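Local coordinates for protein mnemiopsin 1 (Mnemiopsis leidyi, PDB 5VP3) that probably emits light on binding calcium, as a Ca(2+)-regulated photoprotein of the EF-hand family from a ctenophore, at residues A[9-14]-A[19-24]; A[110-115]-A[120-125]. One frame throughout, in Å; residues are numbered along the deposited sequence.

Overall arrangement
Both contacts are local closures of the chain, each joining a helix to what follows it, and they come in series: contact 1 first, contact 2 about a hundred residues later. Contact 1 joins the loop after helix 9-16 to that helix; contact 2 ties helix 101-117 to the start of helix 123-135, which runs into the metal loop holding Asp-136, Asp-140 and Glu-147. Their centres lie about 13 Å apart, and they touch, since helix 101-117 packs beside helix 9-16. Asn-19 and Trp-21 meet Glu-110, and Tyr-13 lies against Arg-115, so the N-terminal helix is fastened to the helix just ahead of helix 123-135.

Contact 1. Residues A[9-14]-A[19-24]; sequences ESYRYL and NTWKFN
Leu-14 and Asn-19 meet where the chain leaves helix 9-16 and strikes off crosswise to it, and an Asx turn at Asn-19 shapes the start of the departing loop. One backbone bond and one side-chain bond set this corner. Asn-19 N donates to Leu-14 O at 2.9 Å, from above the carbonyl plane, while Asn-19 OD1 accepts from Trp-21 N at 2.9 Å to close the Asx turn. With CG anti to the backbone N (chi1 174°), the Asn-19 amide extends alongside the Leu-14 side chain in the same direction, and the Leu-14 methyl CD2 lies against the amide carbon, Asn-19 CG, at 3.6 Å. Asn-19 ND2 reaches on to Glu-110 and Glu-114 of helix 101-117, so a single amide both shapes the loop and ties it to a second helix.

The apolar packing gathers round Trp-21. The other Leu-14 methyl, CD1, comes only loosely toward Trp-21 CE3, at 4.5 Å. Val-107 of helix 101-117 touches both Leu-14 and Trp-21. Farther along, the side chains of Tyr-11 and Trp-21 cross at about a right angle, the phenol end arriving at the six-membered end of the indole. Tyr-11 OH sits near the indole plane, at the ring edge, 3.4 Å from Trp-21 CZ3. The same oxygen also packs against Phe-23 CB.

Tyr-11 OH is hydrogen-bonded to Glu-103 of helix 101-117, which anchors the end of this buried ring. A water links the helix to the loop: it donates to Tyr-11 OH at 2.8 Å and accepts from Phe-23 N at 2.9 Å.

Contact 2. Residues A[110-115]-A[120-125]; sequences EAERER and EPSLIA
The backbones of Arg-115 and Glu-120 come within 4.8 Å at their CA atoms as the chain leaves helix 101-117, Glu-120 N donating to Arg-115 O, and the segments then part to 6.2 Å between the CA atoms of Glu-112 and Ser-122, where helix 123-135 begins.

Ser-122 is the N-cap of that helix, its OG accepting from Ala-125 N at 3.1 Å. The helix enters the EF-hand loop whose Asp-136, Asp-140, Thr-142 and Glu-147 hold a cadmium ion. Glu-112 reaches across from the preceding helix and adds a carboxylate to the same end, its chain bent at chi2 (-82°) to face the first turn. The two oxygens divide the work. OE2 takes Leu-123 N at 2.8 Å through its syn lone pair, in a nearly straight bond. OE1 uses its own syn lone pair for the hydroxyl of Ser-122, 2.6 Å from OG, and receives Ile-124 N at a longer 3.3 Å from above the carboxylate plane.

Arg-115 flanks this cluster. Its NH1 makes a salt bridge to Glu-112 OE2, although the hydrogen bond within it is weak in angle. Leu-123 CD1 sits off-centre over one guanidinium face, 3.8 Å from Arg-115 CZ, while Ala-111 O lies over the opposite face. Tyr-13 of helix 9-16 adds a cation-pi contact to the same arginine.

Glu-112 is buried, and its carboxylate is met by two amide N-H groups, a hydroxyl and an arginine at a helix N-terminus; such surroundings would be expected to stabilise its negative charge and fix its rotation.

Contact 1. Residues A[9-14]-A[19-24]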
ATOM      1  N   GLU A   9      -3.180  -1.141  15.012  1.00 35.83           N
ATOM      2  CA  GLU A   9      -2.192  -0.088  15.155  1.00 35.48           C
ATOM      3  C   GLU A   9      -2.696   1.281  14.788  1.00 29.72           C
ATOM      4  O   GLU A   9      -2.252   2.202  15.323  1.00 32.17           O
ATOM      5  CB  GLU A   9      -0.914  -0.358  14.361  1.00 38.29           C
ATOM      6  CG  GLU A   9       0.181  -1.135  15.041  1.00 51.21           C
ATOM      7  CD  GLU A   9       0.626  -0.545  16.321  1.00 40.71           C
ATOM      8  OE1 GLU A   9       1.245   0.502  16.351  1.00 40.91           O
ATOM      9  OE2 GLU A   9       0.308  -1.152  17.291  1.00 47.68           O
ATOM     10  N   SER A  10      -3.604   1.404  13.853  1.00 29.61           N
ATOM     11  CA  SER A  10      -4.075   2.735  13.481  1.00 23.99           C
ATOM     12  C   SER A  10      -5.010   3.309  14.548  1.00 30.68           C
ATOM     13  O   SER A  10      -4.930   4.503  14.867  1.00 31.79           O
ATOM     14  CB  SER A  10      -4.760   2.700  12.111  1.00 31.65           C
ATOM     15  OG  SER A  10      -3.798   2.651  11.045  1.00 29.02           O
ATOM     16  N   TYR A  11      -5.922   2.491  15.096  1.00 37.47           N
ATOM     17  CA  TYR A  11      -6.686   2.921  16.271  1.00 40.19           C
ATOM     18  C   TYR A  11      -5.754   3.234  17.433  1.00 35.99           C
ATOM     19  O   TYR A  11      -5.863   4.293  18.065  1.00 35.57           O
ATOM     20  CB  TYR A  11      -7.718   1.856  16.682  1.00 30.83           C
ATOM     21  CG  TYR A  11      -9.002   1.981  15.906  1.00 29.34           C
ATOM     22  CD1 TYR A  11      -9.797   3.122  16.010  1.00 37.25           C
ATOM     23  CD2 TYR A  11      -9.412   0.978  15.049  1.00 30.37           C
ATOM     24  CE1 TYR A  11     -10.973   3.248  15.267  1.00 28.82           C
ATOM     25  CE2 TYR A  11     -10.573   1.095  14.321  1.00 32.17           C
ATOM     26  CZ  TYR A  11     -11.352   2.218  14.439  1.00 29.88           C
ATOM     27  OH  TYR A  11     -12.498   2.273  13.691  1.00 31.59           O
ATOM     28  N   ARG A  12      -4.797   2.341  17.709  1.00 37.39           N
ATOM     29  CA  ARG A  12      -3.823   2.641  18.757  1.00 40.98           C
ATOM     30  C   ARG A  12      -3.233   4.041  18.564  1.00 37.44           C
ATOM     31  O   ARG A  12      -3.171   4.845  19.498  1.00 34.21           O
ATOM     32  CB  ARG A  12      -2.729   1.582  18.753  1.00 34.85           C
ATOM     33  CG  ARG A  12      -1.705   1.707  19.878  1.00 40.34           C
ATOM     34  CD  ARG A  12      -0.493   0.836  19.530  1.00 50.66           C
ATOM     35  NE  ARG A  12       0.601   1.006  20.477  1.00 63.47           N
ATOM     36  CZ  ARG A  12       1.835   0.526  20.305  1.00 67.77           C
ATOM     37  NH1 ARG A  12       2.163  -0.168  19.209  1.00 64.80           N
ATOM     38  NH2 ARG A  12       2.759   0.758  21.232  1.00 56.31           N
ATOM     39  N   TYR A  13      -2.825   4.362  17.343  1.00 34.83           N
ATOM     40  CA  TYR A  13      -2.135   5.626  17.136  1.00 34.02           C
ATOM     41  C   TYR A  13      -3.078   6.808  17.329  1.00 34.13           C
ATOM     42  O   TYR A  13      -2.721   7.802  17.966  1.00 33.64           O
ATOM     43  CB  TYR A  13      -1.518   5.651  15.743  1.00 35.04           C
ATOM     44  CG  TYR A  13      -1.105   7.012  15.354  1.00 33.95           C
ATOM     45  CD1 TYR A  13      -0.039   7.631  15.982  1.00 39.43           C
ATOM     46  CD2 TYR A  13      -1.790   7.703  14.383  1.00 35.28           C
ATOM     47  CE1 TYR A  13       0.342   8.900  15.636  1.00 39.77           C
ATOM     48  CE2 TYR A  13      -1.419   8.980  14.024  1.00 32.02           C
ATOM     49  CZ  TYR A  13      -0.350   9.570  14.656  1.00 30.51           C
ATOM     50  OH  TYR A  13       0.037  10.837  14.299  1.00 37.96           O
ATOM     51  N   LEU A  14      -4.277   6.733  16.764  1.00 28.49           N
ATOM     52  CA  LEU A  14      -5.195   7.848  16.864  1.00 35.18           C
ATOM     53  C   LEU A  14      -5.515   8.128  18.320  1.00 41.55           C
ATOM     54  O   LEU A  14      -5.451   9.278  18.772  1.00 33.93           O
ATOM     55  CB  LEU A  14      -6.465   7.550  16.082  1.00 32.31           C
ATOM     56  CG  LEU A  14      -6.237   7.457  14.569  1.00 36.42           C
ATOM     57  CD1 LEU A  14      -7.490   6.952  13.932  1.00 35.03           C
ATOM     58  CD2 LEU A  14      -5.817   8.839  13.976  1.00 34.76           C
ATOM     59  N   ASN A  19      -7.201  11.527  18.981  1.00 40.49           N
ATOM     60  CA  ASN A  19      -8.048  11.674  17.804  1.00 38.55           C
ATOM     61  C   ASN A  19      -9.284  10.812  18.033  1.00 32.19           C
ATOM     62  O   ASN A  19      -9.159   9.628  18.350  1.00 41.03           O
ATOM     63  CB  ASN A  19      -7.270  11.290  16.544  1.00 42.32           C
ATOM     64  CG  ASN A  19      -8.119  11.291  15.303  1.00 39.12           C
ATOM     65  OD1 ASN A  19      -9.090  10.577  15.229  1.00 38.37           O
ATOM     66  ND2 ASN A  19      -7.740  12.091  14.313  1.00 49.26           N
ATOM     67  N   THR A  20     -10.476  11.412  17.937  1.00 51.03           N
ATOM     68  CA  THR A  20     -11.723  10.740  18.322  1.00 50.63           C
ATOM     69  C   THR A  20     -12.421  10.050  17.150  1.00 46.64           C
ATOM     70  O   THR A  20     -13.597   9.689  17.266  1.00 38.13           O
ATOM     71  CB  THR A  20     -12.705  11.753  18.942  1.00 33.07           C
ATOM     72  OG1 THR A  20     -12.902  12.817  18.013  1.00 44.88           O
ATOM     73  CG2 THR A  20     -12.175  12.330  20.242  1.00 44.17           C
ATOM     74  N   TRP A  21     -11.740   9.881  16.026  1.00 41.39           N
ATOM     75  CA  TRP A  21     -12.405   9.458  14.798  1.00 30.02           C
ATOM     76  C   TRP A  21     -13.131   8.138  14.999  1.00 37.47           C
ATOM     77  O   TRP A  21     -12.623   7.214  15.662  1.00 35.54           O
ATOM     78  CB  TRP A  21     -11.375   9.341  13.668  1.00 36.50           C
ATOM     79  CG  TRP A  21     -11.869   8.831  12.372  1.00 32.16           C
ATOM     80  CD1 TRP A  21     -12.293   9.581  11.293  1.00 34.55           C
ATOM     81  CD2 TRP A  21     -11.976   7.469  11.981  1.00 35.46           C
ATOM     82  NE1 TRP A  21     -12.667   8.750  10.267  1.00 31.21           N
ATOM     83  CE2 TRP A  21     -12.481   7.449  10.663  1.00 38.83           C
ATOM     84  CE3 TRP A  21     -11.706   6.254  12.619  1.00 29.69           C
ATOM     85  CZ2 TRP A  21     -12.702   6.261   9.970  1.00 30.03           C
ATOM     86  CZ3 TRP A  21     -11.934   5.081  11.933  1.00 31.49           C
ATOM     87  CH2 TRP A  21     -12.418   5.087  10.628  1.00 32.60           C
ATOM     88  N   LYS A  22     -14.325   8.052  14.390  1.00 35.27           N
ATOM     89  CA  LYS A  22     -15.169   6.865  14.406  1.00 35.86           C
ATOM     90  C   LYS A  22     -15.528   6.442  12.997  1.00 30.25           C
ATOM     91  O   LYS A  22     -15.884   7.262  12.148  1.00 37.23           O
ATOM     92  CB  LYS A  22     -16.495   7.110  15.193  1.00 48.51           C
ATOM     93  CG  LYS A  22     -16.360   7.059  16.703  1.00 56.62           C
ATOM     94  CD  LYS A  22     -15.546   5.817  17.131  1.00 72.31           C
ATOM     95  CE  LYS A  22     -15.826   5.393  18.565  1.00 68.97           C
ATOM     96  NZ  LYS A  22     -15.053   6.234  19.516  1.00 69.63           N
ATOM     97  N   PHE A  23     -15.517   5.144  12.782  1.00 42.57           N
ATOM     98  CA  PHE A  23     -15.842   4.600  11.477  1.00 41.57           C
ATOM     99  C   PHE A  23     -17.347   4.605  11.210  1.00 45.94           C
ATOM    100  O   PHE A  23     -18.148   4.194  12.055  1.00 41.68           O
ATOM    101  CB  PHE A  23     -15.301   3.169  11.381  1.00 41.34           C
ATOM    102  CG  PHE A  23     -15.647   2.485  10.089  1.00 37.61           C
ATOM    103  CD1 PHE A  23     -15.225   3.009   8.888  1.00 38.89           C
ATOM    104  CD2 PHE A  23     -16.409   1.332  10.083  1.00 34.88           C
ATOM    105  CE1 PHE A  23     -15.547   2.396   7.699  1.00 37.33           C
ATOM    106  CE2 PHE A  23     -16.725   0.718   8.887  1.00 35.30           C
ATOM    107  CZ  PHE A  23     -16.288   1.244   7.708  1.00 37.74           C
ATOM    108  N   ASN A  24     -17.722   5.035  10.011  1.00 36.57           N
ATOM    109  CA  ASN A  24     -19.104   4.924   9.539  1.00 47.19           C
ATOM    110  C   ASN A  24     -19.105   4.317   8.142  1.00 45.81           C
ATOM    111  O   ASN A  24     -18.693   4.973   7.179  1.00 41.60           O
ATOM    112  CB  ASN A  24     -19.791   6.283   9.528  1.00 50.28           C
ATOM    113  CG  ASN A  24     -21.111   6.260   8.787  1.00 58.99           C
ATOM    114  OD1 ASN A  24     -21.760   5.200   8.644  1.00 51.18           O
ATOM    115  ND2 ASN A  24     -21.522   7.437   8.292  1.00 62.05           N
TER
HETATM  116  O   HOH W   1     -14.761   3.318  14.876  1.00 38.03           O

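Contact 2. Residues A[110-115]-A[120-125]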
ATOM      1  N   GLU A 110      -7.410   7.852   8.093  1.00 28.25           N
ATOM      2  CA  GLU A 110      -7.441   8.912   9.096  1.00 22.51           C
ATOM      3  C   GLU A 110      -6.092   9.054   9.789  1.00 20.89           C
ATOM      4  O   GLU A 110      -5.638  10.173  10.042  1.00 29.47           O
ATOM      5  CB  GLU A 110      -8.536   8.638  10.117  1.00 30.26           C
ATOM      6  CG  GLU A 110      -8.611   9.655  11.233  1.00 31.85           C
ATOM      7  CD  GLU A 110      -9.042  11.048  10.804  1.00 38.48           C
ATOM      8  OE1 GLU A 110      -9.674  11.187   9.742  1.00 33.41           O
ATOM      9  OE2 GLU A 110      -8.759  12.018  11.556  1.00 39.42           O
ATOM     10  N   ALA A 111      -5.437   7.932  10.109  1.00 20.89           N
ATOM     11  CA  ALA A 111      -4.132   7.998  10.762  1.00 22.91           C
ATOM     12  C   ALA A 111      -3.082   8.663   9.865  1.00 30.00           C
ATOM     13  O   ALA A 111      -2.252   9.432  10.347  1.00 29.59           O
ATOM     14  CB  ALA A 111      -3.694   6.599  11.183  1.00 30.81           C
ATOM     15  N   GLU A 112      -3.115   8.408   8.551  1.00 32.73           N
ATOM     16  CA  GLU A 112      -2.229   9.148   7.660  1.00 34.67           C
ATOM     17  C   GLU A 112      -2.554  10.640   7.667  1.00 30.13           C
ATOM     18  O   GLU A 112      -1.651  11.473   7.606  1.00 26.24           O
ATOM     19  CB  GLU A 112      -2.298   8.590   6.224  1.00 25.31           C
ATOM     20  CG  GLU A 112      -1.606   7.246   6.044  1.00 31.19           C
ATOM     21  CD  GLU A 112      -0.113   7.361   5.856  1.00 25.21           C
ATOM     22  OE1 GLU A 112       0.367   7.793   4.773  1.00 32.07           O
ATOM     23  OE2 GLU A 112       0.605   6.992   6.804  1.00 22.80           O
ATOM     24  N   ARG A 113      -3.835  11.005   7.686  1.00 24.74           N
ATOM     25  CA  ARG A 113      -4.172  12.430   7.773  1.00 31.42           C
ATOM     26  C   ARG A 113      -3.661  13.062   9.073  1.00 31.74           C
ATOM     27  O   ARG A 113      -3.220  14.220   9.084  1.00 34.96           O
ATOM     28  CB  ARG A 113      -5.689  12.623   7.644  1.00 34.67           C
ATOM     29  CG  ARG A 113      -6.192  12.407   6.178  1.00 34.10           C
ATOM     30  CD  ARG A 113      -7.671  12.750   6.011  1.00 41.93           C
ATOM     31  NE  ARG A 113      -8.560  11.926   6.847  1.00 37.94           N
ATOM     32  CZ  ARG A 113      -9.257  10.866   6.419  1.00 38.68           C
ATOM     33  NH1 ARG A 113      -9.194  10.456   5.152  1.00 36.15           N
ATOM     34  NH2 ARG A 113     -10.040  10.208   7.264  1.00 31.38           N
ATOM     35  N   GLU A 114      -3.716  12.317  10.181  1.00 25.96           N
ATOM     36  CA  GLU A 114      -3.257  12.828  11.479  1.00 24.63           C
ATOM     37  C   GLU A 114      -1.750  13.031  11.446  1.00 28.32           C
ATOM     38  O   GLU A 114      -1.237  14.079  11.841  1.00 30.63           O
ATOM     39  CB  GLU A 114      -3.675  11.829  12.570  1.00 23.36           C
ATOM     40  CG  GLU A 114      -3.380  12.209  14.017  1.00 30.92           C
ATOM     41  CD  GLU A 114      -4.101  13.480  14.454  1.00 34.91           C
ATOM     42  OE1 GLU A 114      -5.221  13.721  13.972  1.00 32.17           O
ATOM     43  OE2 GLU A 114      -3.544  14.242  15.270  1.00 36.18           O
ATOM     44  N   ARG A 115      -1.060  12.073  10.896  1.00 27.96           N
ATOM     45  CA  ARG A 115       0.347  12.182  10.658  1.00 27.56           C
ATOM     46  C   ARG A 115       0.704  13.387   9.812  1.00 31.14           C
ATOM     47  O   ARG A 115       1.607  14.063  10.119  1.00 33.76           O
ATOM     48  CB  ARG A 115       0.880  10.938  10.005  1.00 26.94           C
ATOM     49  CG  ARG A 115       1.249   9.798  10.912  1.00 36.77           C
ATOM     50  CD  ARG A 115       1.645   8.559  10.126  1.00 39.69           C
ATOM     51  NE  ARG A 115       1.181   7.453  10.860  1.00 57.18           N
ATOM     52  CZ  ARG A 115       0.303   6.589  10.471  1.00 35.40           C
ATOM     53  NH1 ARG A 115      -0.174   6.578   9.291  1.00 32.04           N
ATOM     54  NH2 ARG A 115      -0.040   5.699  11.322  1.00 53.78           N
ATOM     55  N   GLU A 120       4.478  14.264  10.827  1.00 30.39           N
ATOM     56  CA  GLU A 120       5.105  12.964  10.970  1.00 26.73           C
ATOM     57  C   GLU A 120       5.175  12.269   9.617  1.00 31.90           C
ATOM     58  O   GLU A 120       4.422  12.598   8.705  1.00 32.19           O
ATOM     59  CB  GLU A 120       4.322  12.118  11.980  1.00 32.75           C
ATOM     60  CG  GLU A 120       4.456  12.632  13.438  1.00 41.58           C
ATOM     61  CD  GLU A 120       3.409  12.048  14.377  1.00 48.24           C
ATOM     62  OE1 GLU A 120       2.766  11.041  13.993  1.00 52.93           O
ATOM     63  OE2 GLU A 120       3.231  12.586  15.499  1.00 51.04           O
ATOM     64  N   PRO A 121       6.065  11.291   9.451  1.00 35.14           N
ATOM     65  CA  PRO A 121       6.262  10.693   8.113  1.00 38.42           C
ATOM     66  C   PRO A 121       5.075   9.847   7.672  1.00 27.91           C
ATOM     67  O   PRO A 121       4.490   9.107   8.468  1.00 30.79           O
ATOM     68  CB  PRO A 121       7.514   9.822   8.293  1.00 41.01           C
ATOM     69  CG  PRO A 121       8.196  10.372   9.502  1.00 47.60           C
ATOM     70  CD  PRO A 121       7.088  10.847  10.412  1.00 29.74           C
ATOM     71  N   SER A 122       4.728   9.971   6.396  1.00 21.86           N
ATOM     72  CA  SER A 122       3.649   9.187   5.794  1.00 26.17           C
ATOM     73  C   SER A 122       4.097   7.746   5.597  1.00 28.56           C
ATOM     74  O   SER A 122       5.212   7.482   5.135  1.00 27.02           O
ATOM     75  CB  SER A 122       3.248   9.758   4.438  1.00 32.33           C
ATOM     76  OG  SER A 122       2.539   8.791   3.642  1.00 31.37           O
ATOM     77  N   LEU A 123       3.231   6.801   5.923  1.00 26.93           N
ATOM     78  CA  LEU A 123       3.659   5.422   5.725  1.00 24.33           C
ATOM     79  C   LEU A 123       3.468   5.014   4.285  1.00 24.64           C
ATOM     80  O   LEU A 123       4.156   4.098   3.817  1.00 24.59           O
ATOM     81  CB  LEU A 123       2.921   4.461   6.656  1.00 25.15           C
ATOM     82  CG  LEU A 123       3.126   4.756   8.143  1.00 31.21           C
ATOM     83  CD1 LEU A 123       2.353   3.779   9.016  1.00 30.40           C
ATOM     84  CD2 LEU A 123       4.595   4.682   8.485  1.00 31.36           C
ATOM     85  N   ILE A 124       2.598   5.712   3.562  1.00 25.42           N
ATOM     86  CA  ILE A 124       2.482   5.466   2.128  1.00 28.54           C
ATOM     87  C   ILE A 124       3.752   5.895   1.426  1.00 27.43           C
ATOM     88  O   ILE A 124       4.203   5.235   0.497  1.00 24.72           O
ATOM     89  CB  ILE A 124       1.282   6.195   1.518  1.00 33.92           C
ATOM     90  CG1 ILE A 124      -0.022   5.665   2.095  1.00 30.63           C
ATOM     91  CG2 ILE A 124       1.306   6.013  -0.019  1.00 31.17           C
ATOM     92  CD1 ILE A 124      -1.266   6.429   1.604  1.00 41.10           C
ATOM     93  N   ALA A 125       4.324   7.033   1.839  1.00 29.31           N
ATOM     94  CA  ALA A 125       5.571   7.500   1.235  1.00 25.88           C
ATOM     95  C   ALA A 125       6.712   6.566   1.565  1.00 26.83           C
ATOM     96  O   ALA A 125       7.575   6.313   0.723  1.00 33.32           O
ATOM     97  CB  ALA A 125       5.898   8.916   1.713  1.00 31.99           C
TER